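Long-range contacts in lovastatin nonaketide synthase, polyketide synthase component (PDB 7CPX), which builds the nonaketide backbone of lovastatin from malonyl-CoA as an iterative, homodimeric multidomain polyketide synthase, producing dihydromonacolin L together with lovC: residues Ala1720-Trp1725 with Glu1781-Leu1786; Ser1689-Leu1694 with Lys1714-Tyr1719; Pro1642-Val1647 with Arg1668-Tyr1673. The protein carries 2 engineered substitutions. All blocks are in the same frame, centred on the assembly; numbering follows the deposited sequence.

Contact 1. Residues Ala1720-Trp1725 with Glu1781-Leu1786; sequences ASNTVW and EHTDEL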
loop_
_atom_site.group_PDB
_atom_site.type_symbol
_atom_site.label_atom_id
_atom_site.label_comp_id
_atom_site.label_asym_id
_atom_site.label_seq_id
_atom_site.Cartn_x
_atom_site.Cartn_y
_atom_site.Cartn_z
ATOM N N ALA A 1720 -30.278 29.030 -73.615
ATOM C CA ALA A 1720 -31.381 28.920 -72.671
ATOM C C ALA A 1720 -31.059 29.664 -71.383
ATOM O O ALA A 1720 -29.973 29.496 -70.816
ATOM C CB ALA A 1720 -31.686 27.455 -72.359
ATOM N N SER A 1721 -32.000 30.492 -70.938
ATOM C CA SER A 1721 -31.999 31.030 -69.584
ATOM C C SER A 1721 -32.966 30.289 -68.676
ATOM O O SER A 1721 -32.713 30.174 -67.473
ATOM C CB SER A 1721 -32.364 32.518 -69.602
ATOM O OG SER A 1721 -33.670 32.714 -70.118
ATOM N N ASN A 1722 -34.065 29.789 -69.237
ATOM C CA ASN A 1722 -35.002 28.926 -68.539
ATOM C C ASN A 1722 -35.359 27.771 -69.460
ATOM O O ASN A 1722 -35.316 27.905 -70.686
ATOM C CB ASN A 1722 -36.270 29.682 -68.127
ATOM C CG ASN A 1722 -35.988 30.811 -67.158
ATOM O OD1 ASN A 1722 -35.027 30.760 -66.391
ATOM N ND2 ASN A 1722 -36.829 31.838 -67.185
ATOM N N THR A 1723 -35.691 26.627 -68.871
ATOM C CA THR A 1723 -36.090 25.489 -69.685
ATOM C C THR A 1723 -36.894 24.500 -68.857
ATOM O O THR A 1723 -36.642 24.310 -67.662
ATOM C CB THR A 1723 -34.883 24.778 -70.299
ATOM O OG1 THR A 1723 -34.085 25.714 -71.033
ATOM C CG2 THR A 1723 -35.359 23.666 -71.228
ATOM N N VAL A 1724 -37.854 23.863 -69.525
ATOM C CA VAL A 1724 -38.673 22.805 -68.949
ATOM C C VAL A 1724 -38.650 21.618 -69.898
ATOM O O VAL A 1724 -38.956 21.761 -71.087
ATOM C CB VAL A 1724 -40.122 23.270 -68.710
ATOM C CG1 VAL A 1724 -40.905 22.201 -67.965
ATOM C CG2 VAL A 1724 -40.141 24.587 -67.955
ATOM N N TRP A 1725 -38.290 20.452 -69.375
ATOM C CA TRP A 1725 -38.336 19.202 -70.117
ATOM C C TRP A 1725 -39.550 18.400 -69.675
ATOM O O TRP A 1725 -39.927 18.424 -68.502
ATOM C CB TRP A 1725 -37.061 18.386 -69.896
ATOM C CG TRP A 1725 -35.858 18.943 -70.589
ATOM C CD1 TRP A 1725 -35.324 18.521 -71.769
ATOM C CD2 TRP A 1725 -35.036 20.027 -70.142
ATOM N NE1 TRP A 1725 -34.221 19.273 -72.088
ATOM C CE2 TRP A 1725 -34.022 20.204 -71.104
ATOM C CE3 TRP A 1725 -35.055 20.859 -69.019
ATOM C CZ2 TRP A 1725 -33.041 21.186 -70.982
ATOM C CZ3 TRP A 1725 -34.076 21.828 -68.895
ATOM C CH2 TRP A 1725 -33.084 21.985 -69.872
ATOM N N GLU A 1781 -43.948 29.256 -66.824
ATOM C CA GLU A 1781 -44.104 30.601 -66.285
ATOM C C GLU A 1781 -43.549 30.694 -64.869
ATOM O O GLU A 1781 -43.059 31.752 -64.462
ATOM C CB GLU A 1781 -45.575 31.010 -66.320
ATOM C CG GLU A 1781 -45.803 32.507 -66.209
ATOM C CD GLU A 1781 -47.207 32.911 -66.615
ATOM O OE1 GLU A 1781 -48.093 32.031 -66.650
ATOM O OE2 GLU A 1781 -47.423 34.106 -66.909
ATOM N N HIS A 1782 -43.616 29.597 -64.110
ATOM C CA HIS A 1782 -42.959 29.548 -62.810
ATOM C C HIS A 1782 -41.458 29.741 -62.955
ATOM O O HIS A 1782 -40.840 30.495 -62.194
ATOM C CB HIS A 1782 -43.249 28.210 -62.130
ATOM C CG HIS A 1782 -44.632 28.099 -61.569
ATOM N ND1 HIS A 1782 -45.210 29.096 -60.813
ATOM C CD2 HIS A 1782 -45.542 27.100 -61.634
ATOM C CE1 HIS A 1782 -46.423 28.719 -60.447
ATOM N NE2 HIS A 1782 -46.649 27.513 -60.934
ATOM N N THR A 1783 -40.854 29.060 -63.930
ATOM C CA THR A 1783 -39.428 29.233 -64.176
ATOM C C THR A 1783 -39.122 30.674 -64.552
ATOM O O THR A 1783 -38.113 31.240 -64.112
ATOM C CB THR A 1783 -38.962 28.286 -65.280
ATOM O OG1 THR A 1783 -39.543 26.991 -65.083
ATOM C CG2 THR A 1783 -37.446 28.167 -65.269
ATOM N N ASP A 1784 -39.984 31.286 -65.365
ATOM C CA ASP A 1784 -39.840 32.708 -65.646
ATOM C C ASP A 1784 -39.911 33.531 -64.365
ATOM O O ASP A 1784 -39.334 34.622 -64.294
ATOM C CB ASP A 1784 -40.918 33.162 -66.629
ATOM C CG ASP A 1784 -40.845 32.426 -67.952
ATOM O OD1 ASP A 1784 -39.732 32.023 -68.349
ATOM O OD2 ASP A 1784 -41.901 32.251 -68.595
ATOM N N GLU A 1785 -40.609 33.027 -63.350
ATOM C CA GLU A 1785 -40.681 33.695 -62.059
ATOM C C GLU A 1785 -39.473 33.310 -61.213
ATOM O O GLU A 1785 -39.136 32.128 -61.100
ATOM C CB GLU A 1785 -41.979 33.323 -61.342
ATOM C CG GLU A 1785 -42.106 33.880 -59.932
ATOM C CD GLU A 1785 -43.411 33.487 -59.267
ATOM O OE1 GLU A 1785 -44.237 32.819 -59.923
ATOM O OE2 GLU A 1785 -43.610 33.844 -58.087
ATOM N N LEU A 1786 -38.822 34.309 -60.622
ATOM C CA LEU A 1786 -37.604 34.117 -59.840
ATOM C C LEU A 1786 -37.675 34.900 -58.536
ATOM O O LEU A 1786 -36.744 35.610 -58.151
ATOM C CB LEU A 1786 -36.379 34.524 -60.654
ATOM C CG LEU A 1786 -36.177 33.740 -61.953
ATOM C CD1 LEU A 1786 -35.053 34.344 -62.778
ATOM C CD2 LEU A 1786 -35.895 32.276 -61.655
#
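Asn1722, at a corner of the chain leading into strand 1723-1725 in the parallel part of a Rossmann-like sheet, reaches to Thr1783 and Asp1784, in the last turn of a helix packed on one face of that sheet. The nearest CA atoms, those of Asn1722 and Thr1783, are 6.2 Å apart. From CB outward the Asn1722 side chain runs past Thr1783. Its CB meets the methyl of Thr1783 first, with CB to CG2 at 3.4 Å. CG lies beside the backbone N (chi1 -62°), and it too rests against that methyl, 3.6 Å from Thr1783 CG2. The two side chains pass one another, running opposite ways. At the tip the branches part: OD1 stays near the Thr1783 methyl, while ND2 goes on to the carboxylate of Asp1784. ND2 donates to Asp1784 OD1 at 3.1 Å with an N-H...O angle of 153°, approaching the anti lone pair. The oxygen lies close to the Asn1722 amide plane, although amide and carboxylate are turned 37° from each other. OD1 of Asp1784 is also hydrogen-bonded to OG1 of Thr1690, so one carboxylate oxygen links the helix to Asn1722 and to strand 1689-1693. Glu1780 and the helix C-terminus would probably disfavour charge on Asp1784, and the two polar partners may offset this. Further along the strand, Val1724 also packs against Leu1779 and Glu1780 of the helix. OG1 of Thr1783, hydrogen-bonded to the Leu1779 carbonyl one turn back, lies 3.8 Å from the Val1724 CG2 methyl.

Contact 2. Residues Ser1689-Leu1694 with Lys1714-Tyr1719; sequences STFVML and KLLLTY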
loop_
_atom_site.group_PDB
_atom_site.type_symbol
_atom_site.label_atom_id
_atom_site.label_comp_id
_atom_site.label_asym_id
_atom_site.label_seq_id
_atom_site.Cartn_x
_atom_site.Cartn_y
_atom_site.Cartn_z
ATOM N N SER A 1689 -33.705 32.471 -74.008
ATOM C CA SER A 1689 -34.876 31.675 -74.333
ATOM C C SER A 1689 -35.403 30.930 -73.114
ATOM O O SER A 1689 -34.652 30.542 -72.216
ATOM C CB SER A 1689 -34.537 30.666 -75.428
ATOM O OG SER A 1689 -35.644 29.826 -75.703
ATOM N N THR A 1690 -36.717 30.735 -73.099
ATOM C CA THR A 1690 -37.370 29.803 -72.188
ATOM C C THR A 1690 -37.777 28.588 -73.015
ATOM O O THR A 1690 -38.637 28.688 -73.895
ATOM C CB THR A 1690 -38.574 30.445 -71.506
ATOM O OG1 THR A 1690 -38.160 31.626 -70.809
ATOM C CG2 THR A 1690 -39.204 29.476 -70.521
ATOM N N PHE A 1691 -37.144 27.453 -72.751
ATOM C CA PHE A 1691 -37.343 26.267 -73.567
ATOM C C PHE A 1691 -38.353 25.322 -72.926
ATOM O O PHE A 1691 -38.380 25.131 -71.708
ATOM C CB PHE A 1691 -36.021 25.532 -73.785
ATOM C CG PHE A 1691 -35.192 26.080 -74.907
ATOM C CD1 PHE A 1691 -35.357 25.614 -76.198
ATOM C CD2 PHE A 1691 -34.229 27.043 -74.666
ATOM C CE1 PHE A 1691 -34.587 26.108 -77.232
ATOM C CE2 PHE A 1691 -33.454 27.539 -75.695
ATOM C CZ PHE A 1691 -33.634 27.073 -76.980
ATOM N N VAL A 1692 -39.192 24.733 -73.772
ATOM C CA VAL A 1692 -40.135 23.694 -73.379
ATOM C C VAL A 1692 -39.827 22.488 -74.251
ATOM O O VAL A 1692 -40.097 22.504 -75.458
ATOM C CB VAL A 1692 -41.595 24.135 -73.543
ATOM C CG1 VAL A 1692 -42.534 23.024 -73.101
ATOM C CG2 VAL A 1692 -41.852 25.407 -72.753
ATOM N N MET A 1693 -39.265 21.446 -73.650
ATOM C CA MET A 1693 -38.687 20.330 -74.389
ATOM C C MET A 1693 -39.606 19.122 -74.273
ATOM O O MET A 1693 -39.738 18.533 -73.195
ATOM C CB MET A 1693 -37.294 20.009 -73.860
ATOM C CG MET A 1693 -36.401 21.229 -73.688
ATOM S SD MET A 1693 -36.001 22.042 -75.243
ATOM C CE MET A 1693 -35.000 20.782 -76.023
ATOM N N LEU A 1694 -40.237 18.759 -75.386
ATOM C CA LEU A 1694 -41.003 17.526 -75.495
ATOM C C LEU A 1694 -40.182 16.397 -76.103
ATOM O O LEU A 1694 -40.739 15.342 -76.425
ATOM C CB LEU A 1694 -42.263 17.761 -76.333
ATOM C CG LEU A 1694 -43.424 18.484 -75.645
ATOM C CD1 LEU A 1694 -42.988 19.828 -75.082
ATOM C CD2 LEU A 1694 -44.580 18.664 -76.617
ATOM N N LYS A 1714 -25.717 21.096 -75.798
ATOM C CA LYS A 1714 -24.823 22.206 -75.478
ATOM C C LYS A 1714 -25.391 23.520 -75.997
ATOM O O LYS A 1714 -25.421 24.531 -75.283
ATOM C CB LYS A 1714 -23.441 21.977 -76.085
ATOM C CG LYS A 1714 -22.635 20.850 -75.492
ATOM C CD LYS A 1714 -21.198 20.962 -75.973
ATOM C CE LYS A 1714 -20.529 19.615 -76.074
ATOM N NZ LYS A 1714 -19.160 19.717 -76.651
ATOM N N LEU A 1715 -25.828 23.522 -77.257
ATOM C CA LEU A 1715 -26.395 24.729 -77.850
ATOM C C LEU A 1715 -27.646 25.171 -77.100
ATOM O O LEU A 1715 -27.859 26.370 -76.878
ATOM C CB LEU A 1715 -26.700 24.476 -79.327
ATOM C CG LEU A 1715 -27.633 25.449 -80.045
ATOM C CD1 LEU A 1715 -27.147 25.698 -81.462
ATOM C CD2 LEU A 1715 -29.055 24.909 -80.058
ATOM N N LEU A 1716 -28.484 24.213 -76.704
ATOM C CA LEU A 1716 -29.682 24.532 -75.936
ATOM C C LEU A 1716 -29.320 25.214 -74.624
ATOM O O LEU A 1716 -29.918 26.230 -74.252
ATOM C CB LEU A 1716 -30.479 23.250 -75.681
ATOM C CG LEU A 1716 -31.466 23.243 -74.512
ATOM C CD1 LEU A 1716 -32.525 24.310 -74.689
ATOM C CD2 LEU A 1716 -32.105 21.873 -74.386
ATOM N N LEU A 1717 -28.332 24.671 -73.912
ATOM C CA LEU A 1717 -27.899 25.298 -72.668
ATOM C C LEU A 1717 -27.368 26.700 -72.926
ATOM O O LEU A 1717 -27.644 27.631 -72.160
ATOM C CB LEU A 1717 -26.828 24.449 -71.983
ATOM C CG LEU A 1717 -27.172 22.999 -71.634
ATOM C CD1 LEU A 1717 -26.135 22.437 -70.676
ATOM C CD2 LEU A 1717 -28.571 22.877 -71.052
ATOM N N THR A 1718 -26.599 26.869 -74.003
ATOM C CA THR A 1718 -26.028 28.177 -74.302
ATOM C C THR A 1718 -27.117 29.207 -74.571
ATOM O O THR A 1718 -27.038 30.345 -74.092
ATOM C CB THR A 1718 -25.083 28.076 -75.500
ATOM O OG1 THR A 1718 -24.074 27.095 -75.235
ATOM C CG2 THR A 1718 -24.421 29.420 -75.774
ATOM N N TYR A 1719 -28.145 28.829 -75.332
ATOM C CA TYR A 1719 -29.201 29.766 -75.695
ATOM C C TYR A 1719 -30.326 29.833 -74.671
ATOM O O TYR A 1719 -31.251 30.633 -74.851
ATOM C CB TYR A 1719 -29.797 29.396 -77.054
ATOM C CG TYR A 1719 -28.938 29.783 -78.232
ATOM C CD1 TYR A 1719 -28.981 31.068 -78.754
ATOM C CD2 TYR A 1719 -28.092 28.862 -78.828
ATOM C CE1 TYR A 1719 -28.198 31.425 -79.834
ATOM C CE2 TYR A 1719 -27.307 29.209 -79.909
ATOM C CZ TYR A 1719 -27.364 30.491 -80.408
ATOM O OH TYR A 1719 -26.582 30.840 -81.485
#
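Ser1689 and Tyr1719 bring strand 1689-1693 and helical segment 1714-1719 together, the two running at 136° to each other with their axes 9.0 Å apart at closest approach. Here the backbones are joined directly: Ser1689 N donates to Tyr1719 O at 3.2 Å. The same carbonyl oxygen has a second neighbour, the ring of Phe1691, which it meets at the edge, 3.9 Å from CE2. The Tyr1719 CB also approaches this corner of the ring, whereas the phenol leads away from the strand.

Phe1691 presents one face to the helix, and Leu1716 lays its CD1 methyl over the middle of that face in a CH-pi contact. The opposite face carries OG of Ser1689, set toward the rim, so the ring is sandwiched between a methyl and a hydroxyl oxygen. The CG of Leu1716 is anti to its backbone N (chi1 159°), and the fork beyond it divides the work between its two methyls. CD1 takes the phenylalanine, while CD2 meets Met1693 tip to tip, 3.5 Å from the methionine CE. Met1693 is folded at both chi2 and chi3, and its SD also lies near the Leu1716 methyls.

This is the packing of a beta-alpha-beta unit, in which helix 1705-1719 leads from strand 1689-1693 to its parallel neighbour 1720-1728. Leu1679 of the short helix 1676-1680 touches both Phe1691 and Leu1716, while Leu1676 reaches Met1693. Within the sheet, Phe1691 also packs on Val1645 and Val1647 in one adjoining strand and on Ala1720 and Thr1723 in the other.

Contact 3. Residues Pro1642-Val1647 with Arg1668-Tyr1673; sequences PPLVVV and RPLQTY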
loop_
_atom_site.group_PDB
_atom_site.type_symbol
_atom_site.label_atom_id
_atom_site.label_comp_id
_atom_site.label_asym_id
_atom_site.label_seq_id
_atom_site.Cartn_x
_atom_site.Cartn_y
_atom_site.Cartn_z
ATOM N N PRO A 1642 -40.059 36.672 -71.853
ATOM C CA PRO A 1642 -38.865 36.186 -72.534
ATOM C C PRO A 1642 -39.238 35.231 -73.647
ATOM O O PRO A 1642 -40.277 34.548 -73.582
ATOM C CB PRO A 1642 -38.080 35.480 -71.417
ATOM C CG PRO A 1642 -39.061 35.233 -70.338
ATOM C CD PRO A 1642 -40.018 36.369 -70.411
ATOM N N PRO A 1643 -38.424 35.153 -74.701
ATOM C CA PRO A 1643 -38.778 34.291 -75.834
ATOM C C PRO A 1643 -38.970 32.847 -75.398
ATOM O O PRO A 1643 -38.252 32.337 -74.536
ATOM C CB PRO A 1643 -37.582 34.436 -76.782
ATOM C CG PRO A 1643 -36.931 35.713 -76.393
ATOM C CD PRO A 1643 -37.143 35.845 -74.919
ATOM N N LEU A 1644 -39.952 32.189 -76.008
ATOM C CA LEU A 1644 -40.276 30.801 -75.710
ATOM C C LEU A 1644 -39.996 29.942 -76.934
ATOM O O LEU A 1644 -40.399 30.287 -78.050
ATOM C CB LEU A 1644 -41.736 30.658 -75.279
ATOM C CG LEU A 1644 -42.131 29.261 -74.793
ATOM C CD1 LEU A 1644 -43.061 29.352 -73.595
ATOM C CD2 LEU A 1644 -42.781 28.461 -75.912
ATOM N N VAL A 1645 -39.303 28.828 -76.718
ATOM C CA VAL A 1645 -38.923 27.911 -77.785
ATOM C C VAL A 1645 -39.352 26.510 -77.375
ATOM O O VAL A 1645 -38.918 26.006 -76.334
ATOM C CB VAL A 1645 -37.412 27.947 -78.067
ATOM C CG1 VAL A 1645 -37.076 27.066 -79.257
ATOM C CG2 VAL A 1645 -36.938 29.378 -78.298
ATOM N N VAL A 1646 -40.187 25.879 -78.191
ATOM C CA VAL A 1646 -40.663 24.525 -77.941
ATOM C C VAL A 1646 -39.896 23.573 -78.845
ATOM O O VAL A 1646 -39.758 23.823 -80.050
ATOM C CB VAL A 1646 -42.177 24.409 -78.178
ATOM C CG1 VAL A 1646 -42.670 23.045 -77.728
ATOM C CG2 VAL A 1646 -42.914 25.517 -77.449
ATOM N N VAL A 1647 -39.383 22.495 -78.262
ATOM C CA VAL A 1647 -38.614 21.487 -78.979
ATOM C C VAL A 1647 -39.265 20.134 -78.736
ATOM O O VAL A 1647 -39.556 19.779 -77.588
ATOM C CB VAL A 1647 -37.141 21.472 -78.535
ATOM C CG1 VAL A 1647 -36.316 20.588 -79.456
ATOM C CG2 VAL A 1647 -36.583 22.885 -78.497
ATOM N N ARG A 1668 -46.822 35.308 -76.421
ATOM C CA ARG A 1668 -45.384 35.346 -76.208
ATOM C C ARG A 1668 -44.694 35.111 -77.539
ATOM O O ARG A 1668 -45.270 34.467 -78.424
ATOM C CB ARG A 1668 -44.934 34.280 -75.198
ATOM C CG ARG A 1668 -45.545 34.414 -73.814
ATOM C CD ARG A 1668 -45.024 35.641 -73.094
ATOM N NE ARG A 1668 -45.493 35.706 -71.714
ATOM C CZ ARG A 1668 -46.613 36.300 -71.324
ATOM N NH1 ARG A 1668 -47.422 36.894 -72.188
ATOM N NH2 ARG A 1668 -46.929 36.301 -70.032
ATOM N N PRO A 1669 -43.473 35.612 -77.717
ATOM C CA PRO A 1669 -42.682 35.192 -78.878
ATOM C C PRO A 1669 -42.484 33.685 -78.854
ATOM O O PRO A 1669 -42.224 33.095 -77.803
ATOM C CB PRO A 1669 -41.360 35.946 -78.706
ATOM C CG PRO A 1669 -41.693 37.109 -77.833
ATOM C CD PRO A 1669 -42.776 36.633 -76.915
ATOM N N LEU A 1670 -42.608 33.060 -80.022
ATOM C CA LEU A 1670 -42.631 31.608 -80.099
ATOM C C LEU A 1670 -41.729 31.108 -81.215
ATOM O O LEU A 1670 -41.729 31.651 -82.324
ATOM C CB LEU A 1670 -44.057 31.089 -80.325
ATOM C CG LEU A 1670 -44.201 29.568 -80.424
ATOM C CD1 LEU A 1670 -43.738 28.900 -79.141
ATOM C CD2 LEU A 1670 -45.635 29.185 -80.739
ATOM N N GLN A 1671 -40.964 30.066 -80.904
ATOM C CA GLN A 1671 -40.249 29.275 -81.893
ATOM C C GLN A 1671 -40.577 27.810 -81.656
ATOM O O GLN A 1671 -40.859 27.402 -80.528
ATOM C CB GLN A 1671 -38.733 29.488 -81.819
ATOM C CG GLN A 1671 -38.285 30.909 -82.106
ATOM C CD GLN A 1671 -36.775 31.053 -82.095
ATOM O OE1 GLN A 1671 -36.061 30.174 -81.612
ATOM N NE2 GLN A 1671 -36.281 32.162 -82.633
ATOM N N THR A 1672 -40.550 27.018 -82.725
ATOM C CA THR A 1672 -40.886 25.605 -82.631
ATOM C C THR A 1672 -39.927 24.784 -83.476
ATOM O O THR A 1672 -39.576 25.175 -84.593
ATOM C CB THR A 1672 -42.327 25.340 -83.078
ATOM O OG1 THR A 1672 -42.514 25.813 -84.418
ATOM C CG2 THR A 1672 -43.305 26.041 -82.152
ATOM N N TYR A 1673 -39.510 23.642 -82.933
ATOM C CA TYR A 1673 -38.621 22.724 -83.630
ATOM C C TYR A 1673 -39.056 21.299 -83.335
ATOM O O TYR A 1673 -39.325 20.955 -82.180
ATOM C CB TYR A 1673 -37.164 22.939 -83.208
ATOM C CG TYR A 1673 -36.682 24.354 -83.429
ATOM C CD1 TYR A 1673 -36.133 24.739 -84.643
ATOM C CD2 TYR A 1673 -36.785 25.307 -82.426
ATOM C CE1 TYR A 1673 -35.696 26.031 -84.850
ATOM C CE2 TYR A 1673 -36.351 26.601 -82.624
ATOM C CZ TYR A 1673 -35.807 26.958 -83.837
ATOM O OH TYR A 1673 -35.373 28.248 -84.037
#
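Leu1644 and Leu1670 run alongside each other in the same direction, on the face of the sheet that also carries Val1646 and Thr1672. The CD1 methyl of Leu1670 is the bump here: it sits 3.4 Å from Leu1644 CD2 and 3.9 Å from Val1646 CG2, filling the notch between these two residues of the neighbouring strand. On the other face Val1645 is the bump, and its two methyls have different seats. CG1 nudges the edge of the Tyr1673 ring, 3.5 Å from CE2. CG2 lies 3.5 Å from Gln1671 OE1, and both methyls also border the Gln1671 CB. The Gln1671 CG stands beside its backbone N (chi1 -62°), with the chain extended beyond. Tyr1673 and Gln1671 form a shallow hollow around the valine, closed by a bond between their tips: Tyr1673 OH donates to Gln1671 OE1 at 3.2 Å, from well above the carbonyl plane (75° out of it).

Strands 1644-1647 and 1670-1673 are the parallel pair of a beta-alpha-beta crossover through helix 1652-1664, in a Rossmann-like sheet whose outermost strand on this side is 1670-1673. Leu1644 N donates to Pro1669 O and its O accepts from Gln1671 N; Val1646 N donates to Gln1671 O and its O accepts from Tyr1673 N, this last bond being 2.9 Å long. Helix 1652-1664 covers Val1646 with Leu1658 and Ile1661, while its Lys1662 touches Leu1670 and Thr1672. On the opposite face, Gln1671 and Tyr1673 both pack against Leu1685, and Gln1671 also meets Pro1686.

Overall arrangement
Along the chain the three contacts follow one another in series: contact 3, then contact 2, then contact 1. Their centres are about 10 to 12 Å apart, and all belong to one sheet, in which strands 1670-1673, 1644-1647, 1689-1693 and 1720-1728 lie side by side and parallel. Contact 3 sets its edge pair; contact 2 packs helix 1705-1719 on one face, and contact 1 brings helix 1775-1784 to the other. Strand 1689-1693 joins the pieces through backbone hydrogen bonds to both neighbours. The parallel strand order is consistent with a Rossmann-like domain far from the annotated sites, probably the truncated, non-catalytic ketoreductase-like subdomain of related synthases.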